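Local coordinates for protein O-phospho-L-seryl-tRNA:Cys-tRNA synthase (Methanocaldococcus jannaschii DSM 2661, PDB 5X6B) that probably converts O-phosphoseryl-tRNA to cysteinyl-tRNA, as a pyridoxal-phosphate-dependent Sep-tRNA:Cys-tRNA synthase, at residues B[377-382]-B[402-407]. Numbering follows the deposited sequence.
Sequences RGIGGI and VEYVVN
Y404, on helix 399-415, reaches across to the carbonyl of R377, where a Schellman motif ends helix 369-375 and the chain turns into the short strand 379-380. With CG anti to the backbone N (chi1 -179°), the tyrosine ring projects from its helix toward this turn. Starting from CB, the first ring atom to meet the other segment is CD2, 4.1 Å from I379 CD1; CE2 follows at 3.9 Å from the same methyl, which meets the ring obliquely. CE2 also neighbours R377 O at 3.4 Å, CZ lies beside the same oxygen, and OH donates a hydrogen bond of 2.7 Å to it. That oxygen lies at the ring's edge, in its plane, and the donor stands 34° off the carbonyl plane. A phenylalanine here would keep the ring packing but would probably leave R377 O without this donor. G378, the C-prime residue of the motif, has phi 72°, an angle glycine adopts easily. I379 suits its buried place because a long unbranched arm, CG1 to CD1, can bring its methyl against both the tyrosine ring and V405, while L58 and A408 also pack on this side chain. R377 runs its extended chain along helix 399-415 to a salt bridge with E411, so its charge is met one helical turn beyond N407. On the V405 side, I379 CD1 lies 4.0 Å from V405 CA and 4.3 Å from V405 CG2.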
# COMPACT_ATOMS: atom_id res chain seq x y z
N ARG B 377 -8.12 -13.38 26.90
CA ARG B 377 -9.13 -12.32 26.92
C ARG B 377 -9.05 -11.46 25.66
O ARG B 377 -9.51 -10.32 25.65
CB ARG B 377 -8.96 -11.46 28.17
CG ARG B 377 -8.72 -12.29 29.41
CD ARG B 377 -8.96 -11.51 30.69
NE ARG B 377 -8.75 -12.36 31.86
CZ ARG B 377 -9.24 -12.11 33.07
NH1 ARG B 377 -9.00 -12.94 34.07
NH2 ARG B 377 -9.99 -11.03 33.26
N GLY B 378 -8.45 -12.02 24.61
CA GLY B 378 -8.46 -11.39 23.30
C GLY B 378 -7.58 -10.16 23.19
O GLY B 378 -7.90 -9.22 22.45
N ILE B 379 -6.46 -10.16 23.90
CA ILE B 379 -5.53 -9.04 23.86
C ILE B 379 -4.11 -9.51 23.57
O ILE B 379 -3.65 -10.51 24.13
CB ILE B 379 -5.54 -8.24 25.18
CG1 ILE B 379 -6.96 -7.76 25.52
CG2 ILE B 379 -4.61 -7.04 25.10
CD1 ILE B 379 -7.05 -7.04 26.84
N GLY B 380 -3.42 -8.79 22.70
CA GLY B 380 -2.03 -9.09 22.42
C GLY B 380 -1.24 -7.81 22.19
O GLY B 380 -1.76 -6.71 22.39
N GLY B 381 0.00 -7.96 21.74
CA GLY B 381 0.83 -6.81 21.45
C GLY B 381 1.90 -6.61 22.50
O GLY B 381 2.76 -5.74 22.36
N ILE B 382 1.84 -7.41 23.56
CA ILE B 382 2.86 -7.39 24.60
C ILE B 382 3.79 -8.58 24.42
O ILE B 382 3.33 -9.70 24.18
CB ILE B 382 2.24 -7.43 26.02
CG1 ILE B 382 1.10 -6.42 26.14
CG2 ILE B 382 3.30 -7.16 27.08
CD1 ILE B 382 1.51 -4.99 25.87
N VAL B 402 -10.64 0.84 25.23
CA VAL B 402 -9.73 1.31 26.26
C VAL B 402 -10.16 0.79 27.64
O VAL B 402 -9.33 0.26 28.39
CB VAL B 402 -9.66 2.85 26.28
CG1 VAL B 402 -8.76 3.33 27.40
CG2 VAL B 402 -9.18 3.38 24.93
N GLU B 403 -11.44 0.94 27.98
CA GLU B 403 -11.95 0.42 29.25
C GLU B 403 -11.76 -1.08 29.35
O GLU B 403 -11.38 -1.60 30.40
CB GLU B 403 -13.44 0.74 29.44
CG GLU B 403 -13.84 2.19 29.46
CD GLU B 403 -15.32 2.34 29.81
OE1 GLU B 403 -15.79 1.58 30.69
OE2 GLU B 403 -16.02 3.17 29.18
N TYR B 404 -12.05 -1.78 28.26
CA TYR B 404 -11.92 -3.23 28.22
C TYR B 404 -10.51 -3.66 28.60
O TYR B 404 -10.32 -4.51 29.47
CB TYR B 404 -12.27 -3.77 26.83
CG TYR B 404 -12.17 -5.27 26.74
CD1 TYR B 404 -13.25 -6.08 27.07
CD2 TYR B 404 -10.99 -5.89 26.35
CE1 TYR B 404 -13.17 -7.45 27.00
CE2 TYR B 404 -10.90 -7.27 26.28
CZ TYR B 404 -11.99 -8.04 26.61
OH TYR B 404 -11.91 -9.41 26.54
N VAL B 405 -9.52 -3.06 27.93
CA VAL B 405 -8.12 -3.38 28.17
C VAL B 405 -7.72 -3.15 29.63
O VAL B 405 -7.10 -4.02 30.25
CB VAL B 405 -7.19 -2.55 27.27
CG1 VAL B 405 -5.74 -2.77 27.65
CG2 VAL B 405 -7.44 -2.88 25.80
N VAL B 406 -8.08 -1.99 30.16
CA VAL B 406 -7.76 -1.63 31.54
C VAL B 406 -8.37 -2.61 32.53
O VAL B 406 -7.67 -3.13 33.41
CB VAL B 406 -8.24 -0.21 31.88
CG1 VAL B 406 -8.16 0.02 33.37
CG2 VAL B 406 -7.41 0.82 31.13
N ASN B 407 -9.66 -2.88 32.39
CA ASN B 407 -10.34 -3.83 33.26
C ASN B 407 -9.72 -5.21 33.14
O ASN B 407 -9.60 -5.94 34.13
CB ASN B 407 -11.84 -3.89 32.94
CG ASN B 407 -12.56 -2.61 33.29
OD1 ASN B 407 -12.12 -1.86 34.17
ND2 ASN B 407 -13.67 -2.34 32.61